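Local coordinates for protein hydrolase, isochorismatase family (Pseudomonas putida KT2440, PDB 4H17) that belongs to the isochorismatase family of hydrolases and probably catalyses a hydrolysis, its substrate not established, with a Rossmann-like fold and two subunits in the assembly, at residues 39-52 / 153-165. Numbering follows the deposited sequence. Where two conformers were deposited one is given.
Sequences PLKLSGMDEAVANI and LVEDASATRDLAF. With EDO (1,2-ethanediol), chain H.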
loop_
_atom_site.group_PDB
_atom_site.type_symbol
_atom_site.label_atom_id
_atom_site.label_comp_id
_atom_site.label_asym_id
_atom_site.label_seq_id
_atom_site.Cartn_x
_atom_site.Cartn_y
_atom_site.Cartn_z
ATOM N N PRO A 39 -19.839 10.148 5.206
ATOM C CA PRO A 39 -19.283 8.801 5.285
ATOM C C PRO A 39 -17.762 8.788 5.305
ATOM O O PRO A 39 -17.163 7.810 5.791
ATOM C CB PRO A 39 -19.818 8.109 4.008
ATOM C CG PRO A 39 -20.205 9.210 3.108
ATOM C CD PRO A 39 -20.594 10.370 3.968
ATOM N N LEU A 40 -17.111 9.836 4.787
ATOM C CA LEU A 40 -15.643 9.890 4.786
ATOM C C LEU A 40 -15.107 10.727 5.961
ATOM O O LEU A 40 -13.952 11.049 5.999
ATOM C CB LEU A 40 -15.079 10.377 3.441
ATOM C CG LEU A 40 -15.413 9.464 2.272
ATOM C CD1 LEU A 40 -14.948 10.175 1.019
ATOM C CD2 LEU A 40 -14.723 8.105 2.441
ATOM N N LYS A 41 -15.952 10.996 6.966
ATOM C CA LYS A 41 -15.487 11.714 8.134
ATOM C C LYS A 41 -14.414 10.880 8.810
ATOM O O LYS A 41 -14.689 9.709 9.134
ATOM C CB LYS A 41 -16.631 11.946 9.131
ATOM C CG LYS A 41 -16.242 12.734 10.344
ATOM C CD LYS A 41 -17.392 12.753 11.355
ATOM C CE LYS A 41 -16.991 13.543 12.593
ATOM N NZ LYS A 41 -18.152 14.237 13.230
ATOM N N LEU A 42 -13.232 11.461 9.059
ATOM C CA LEU A 42 -12.106 10.697 9.601
ATOM C C LEU A 42 -12.091 10.815 11.100
ATOM O O LEU A 42 -12.717 11.737 11.656
ATOM C CB LEU A 42 -10.766 11.068 8.998
ATOM C CG LEU A 42 -10.773 10.983 7.464
ATOM C CD1 LEU A 42 -9.397 11.393 6.937
ATOM C CD2 LEU A 42 -11.137 9.621 6.885
ATOM N N SER A 43 -11.382 9.892 11.744
ATOM C CA SER A 43 -11.295 9.873 13.200
ATOM C C SER A 43 -10.040 10.565 13.671
ATOM O O SER A 43 -9.009 10.483 13.028
ATOM C CB SER A 43 -11.294 8.443 13.745
ATOM O OG SER A 43 -12.481 7.775 13.415
ATOM N N GLY A 44 -10.145 11.248 14.806
ATOM C CA GLY A 44 -8.999 11.975 15.335
ATOM C C GLY A 44 -8.570 13.151 14.460
ATOM O O GLY A 44 -7.385 13.496 14.439
HETATM N N MSE A 45 -9.512 13.822 13.802
HETATM C CA MSE A 45 -9.153 14.899 12.897
HETATM C C MSE A 45 -8.709 16.140 13.572
HETATM O O MSE A 45 -7.847 16.838 13.047
HETATM C CB MSE A 45 -10.252 15.344 11.930
HETATM C CG MSE A 45 -10.436 14.393 10.784
HETATM SE SE MSE A 45 -8.765 14.391 9.735
HETATM C CE MSE A 45 -9.268 15.617 8.302
ATOM N N ASP A 46 -9.319 16.491 14.708
ATOM C CA ASP A 46 -8.913 17.724 15.400
ATOM C C ASP A 46 -7.396 17.777 15.588
ATOM O O ASP A 46 -6.737 18.808 15.291
ATOM C CB ASP A 46 -9.592 17.802 16.775
ATOM C CG ASP A 46 -11.039 18.178 16.686
ATOM O OD1 ASP A 46 -11.539 18.417 15.571
ATOM O OD2 ASP A 46 -11.695 18.226 17.747
ATOM N N GLU A 47 -6.840 16.682 16.125
ATOM C CA GLU A 47 -5.424 16.676 16.415
ATOM C C GLU A 47 -4.564 16.476 15.202
ATOM O O GLU A 47 -3.515 17.073 15.110
ATOM C CB GLU A 47 -5.031 15.672 17.491
ATOM C CG GLU A 47 -3.638 15.941 18.077
ATOM C CD GLU A 47 -3.465 17.338 18.711
ATOM O OE1 GLU A 47 -4.477 18.016 19.017
ATOM O OE2 GLU A 47 -2.302 17.775 18.905
ATOM N N ALA A 48 -5.018 15.661 14.242
ATOM C CA ALA A 48 -4.260 15.528 12.996
ATOM C C ALA A 48 -4.152 16.848 12.250
ATOM O O ALA A 48 -3.046 17.215 11.804
ATOM C CB ALA A 48 -4.857 14.488 12.087
ATOM N N VAL A 49 -5.246 17.591 12.150
ATOM C CA VAL A 49 -5.226 18.903 11.504
ATOM C C VAL A 49 -4.353 19.894 12.270
ATOM O O VAL A 49 -3.585 20.614 11.671
ATOM C CB VAL A 49 -6.651 19.476 11.324
ATOM C CG1 VAL A 49 -6.654 20.930 10.860
ATOM C CG2 VAL A 49 -7.436 18.627 10.350
ATOM N N ALA A 50 -4.442 19.888 13.600
ATOM C CA ALA A 50 -3.584 20.768 14.387
ATOM C C ALA A 50 -2.107 20.443 14.108
ATOM O O ALA A 50 -1.271 21.347 14.027
ATOM C CB ALA A 50 -3.909 20.633 15.870
ATOM N N ASN A 51 -1.782 19.159 13.924
ATOM C CA ASN A 51 -0.391 18.773 13.628
ATOM C C ASN A 51 0.069 19.135 12.220
ATOM O O ASN A 51 1.194 19.573 12.049
ATOM C CB ASN A 51 -0.115 17.322 13.979
ATOM C CG ASN A 51 0.067 17.111 15.465
ATOM O OD1 ASN A 51 0.646 17.952 16.172
ATOM N ND2 ASN A 51 -0.391 15.974 15.964
ATOM N N ILE A 52 -0.830 19.049 11.236
ATOM C CA ILE A 52 -0.491 19.511 9.891
ATOM C C ILE A 52 -0.187 21.029 9.970
ATOM O O ILE A 52 0.763 21.539 9.386
ATOM C CB ILE A 52 -1.589 19.150 8.856
ATOM C CG1 ILE A 52 -1.675 17.641 8.697
ATOM C CG2 ILE A 52 -1.245 19.821 7.541
ATOM C CD1 ILE A 52 -2.820 17.141 7.861
ATOM N N LEU A 153 6.935 9.542 7.515
ATOM C CA LEU A 153 5.487 9.691 7.566
ATOM C C LEU A 153 5.097 10.143 8.941
ATOM O O LEU A 153 5.459 9.513 9.937
ATOM C CB LEU A 153 4.840 8.341 7.242
ATOM C CG LEU A 153 3.330 8.212 7.302
ATOM C CD1 LEU A 153 2.571 9.198 6.457
ATOM C CD2 LEU A 153 2.970 6.795 6.909
ATOM N N VAL A 154 4.315 11.207 9.025
ATOM C CA VAL A 154 4.040 11.822 10.331
ATOM C C VAL A 154 2.746 11.230 10.862
ATOM O O VAL A 154 1.657 11.586 10.418
ATOM C CB VAL A 154 3.937 13.344 10.255
ATOM C CG1 VAL A 154 3.800 13.948 11.641
ATOM C CG2 VAL A 154 5.137 13.897 9.524
ATOM N N GLU A 155 2.876 10.287 11.799
ATOM C CA GLU A 155 1.756 9.393 12.120
ATOM C C GLU A 155 0.591 10.109 12.809
ATOM O O GLU A 155 -0.564 9.704 12.687
ATOM C CB GLU A 155 2.224 8.232 13.006
ATOM C CG GLU A 155 2.881 8.692 14.287
ATOM C CD GLU A 155 3.614 7.570 14.984
ATOM O OE1 GLU A 155 3.095 6.425 14.952
ATOM O OE2 GLU A 155 4.699 7.845 15.551
ATOM N N ASP A 156 0.898 11.184 13.518
ATOM C CA ASP A 156 -0.125 11.971 14.229
ATOM C C ASP A 156 -0.585 13.220 13.461
ATOM O O ASP A 156 -1.374 14.020 13.943
ATOM C CB ASP A 156 0.307 12.268 15.681
ATOM C CG ASP A 156 1.585 13.075 15.772
ATOM O OD1 ASP A 156 2.160 13.465 14.742
ATOM O OD2 ASP A 156 2.026 13.317 16.921
ATOM N N ALA A 157 -0.175 13.273 12.201
ATOM C CA ALA A 157 -0.610 14.298 11.237
ATOM C C ALA A 157 -1.279 13.599 10.047
ATOM O O ALA A 157 -1.264 14.096 8.903
ATOM C CB ALA A 157 0.554 15.120 10.782
ATOM N N SER A 158 -1.845 12.442 10.326
ATOM C CA SER A 158 -2.512 11.610 9.314
ATOM C C SER A 158 -3.658 10.905 10.021
ATOM O O SER A 158 -3.650 10.746 11.265
ATOM C CB SER A 158 -1.503 10.655 8.679
ATOM O OG SER A 158 -2.128 9.757 7.728
ATOM N N ALA A 159 -4.663 10.474 9.269
ATOM C CA ALA A 159 -5.810 9.837 9.838
ATOM C C ALA A 159 -6.514 8.965 8.853
ATOM O O ALA A 159 -6.303 9.055 7.636
ATOM C CB ALA A 159 -6.782 10.876 10.394
ATOM N N THR A 160 -7.408 8.162 9.382
ATOM C CA THR A 160 -8.273 7.336 8.584
ATOM C C THR A 160 -9.657 7.213 9.256
ATOM O O THR A 160 -10.035 8.035 10.133
ATOM C CB THR A 160 -7.594 5.995 8.289
ATOM O OG1 THR A 160 -8.405 5.232 7.387
ATOM C CG2 THR A 160 -7.357 5.223 9.540
ATOM N N ARG A 161 -10.443 6.278 8.746
ATOM C CA ARG A 161 -11.786 6.026 9.284
ATOM C C ARG A 161 -12.011 4.541 9.617
ATOM O O ARG A 161 -11.199 3.668 9.280
ATOM C CB ARG A 161 -12.817 6.551 8.319
ATOM C CG ARG A 161 -12.999 5.689 7.060
ATOM C CD ARG A 161 -13.933 6.325 6.032
ATOM N NE ARG A 161 -14.568 5.332 5.142
ATOM C CZ ARG A 161 -13.957 4.667 4.162
ATOM N NH1 ARG A 161 -12.670 4.879 3.877
ATOM N NH2 ARG A 161 -14.665 3.785 3.468
ATOM N N ASP A 162 -13.098 4.265 10.345
ATOM C CA ASP A 162 -13.540 2.911 10.565
ATOM C C ASP A 162 -13.743 2.219 9.235
ATOM O O ASP A 162 -14.416 2.759 8.345
ATOM C CB ASP A 162 -14.876 2.856 11.319
ATOM C CG ASP A 162 -14.806 3.316 12.778
ATOM O OD1 ASP A 162 -13.756 3.665 13.295
ATOM O OD2 ASP A 162 -15.879 3.305 13.416
ATOM N N LEU A 163 -13.232 1.000 9.091
ATOM C CA LEU A 163 -13.481 0.215 7.865
ATOM C C LEU A 163 -14.215 -1.081 8.083
ATOM O O LEU A 163 -14.129 -1.703 9.163
ATOM C CB LEU A 163 -12.185 -0.119 7.128
ATOM C CG LEU A 163 -11.321 1.054 6.687
ATOM C CD1 LEU A 163 -10.014 0.553 6.098
ATOM C CD2 LEU A 163 -12.055 1.955 5.748
ATOM N N ALA A 164 -15.006 -1.454 7.080
ATOM C CA ALA A 164 -15.649 -2.744 7.062
ATOM C C ALA A 164 -14.667 -3.879 6.882
ATOM O O ALA A 164 -13.786 -3.811 6.065
ATOM C CB ALA A 164 -16.694 -2.807 5.973
ATOM N N PHE A 165 -14.883 -4.938 7.639
ATOM C CA PHE A 165 -14.315 -6.250 7.360
ATOM C C PHE A 165 -15.501 -7.226 7.393
ATOM O O PHE A 165 -16.058 -7.590 8.463
ATOM C CB PHE A 165 -13.212 -6.620 8.361
ATOM C CG PHE A 165 -12.625 -7.934 8.088
ATOM C CD1 PHE A 165 -11.752 -8.069 7.027
ATOM C CD2 PHE A 165 -13.032 -9.051 8.787
ATOM C CE1 PHE A 165 -11.258 -9.305 6.685
ATOM C CE2 PHE A 165 -12.539 -10.299 8.438
ATOM C CZ PHE A 165 -11.647 -10.413 7.381
HETATM C C1 EDO H . -6.905 7.365 14.434
HETATM O O1 EDO H . -7.994 8.091 15.033
HETATM C C2 EDO H . -6.514 8.112 13.161
HETATM O O2 EDO H . -7.572 8.147 12.201
HETATM O O HOH W 1 -17.467 5.156 6.035
#
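Ser43 N donates to Thr160 O over 2.8 Å in an almost straight bond (175° at the hydrogen). Ethanediol, probably from the crystallisation liquor, bridges the same two residues: its O2 accepts from Thr160 N and donates to Ser43 O, 2.9 Å away. Beside this bridge the Ala159 methyl, directed at 39-52, packs against the selenium of Met45 (SE to CB 4.1 Å) and CB of Leu42.

Asn51 ND2 donates to Asp156 O at 3.0 Å. The carbonyl oxygen lies close to the amide plane, but the donor stands well above the carbonyl plane, 59° out of it. The same oxygen takes a CA-H contact from Ala48, so helix 45-61 meets the 154-157 type I turn through both side chain and backbone. In this Rossmann-like fold, the helix packs where strand 150-159 of the central parallel sheet breaks, while Leu42, Met45 and Ile52 also touch Phe131 on neighbouring strand 125-131.

At the far end, the Arg161 guanidinium is sandwiched between Leu40 CD2, 3.8 Å above one face, and Leu163 CD2 on the opposite face, both set toward its rim. A water in the guanidinium plane accepts from Arg161 NE and donates to Pro39 O, 2.7 Å from it. With CG between the backbone N and carbonyl carbon (chi1 74°) and the chain then extended to NE, the group reaches the dimer interface, where NH2 forms a salt bridge with Asp185 of the second subunit. Around the helix contact, Arg54 NH1 bonds to Asn51 OD1, which helps fix the amide rotation with ND2 facing the turn, and Thr193 OG1 holds Asp156 OD1.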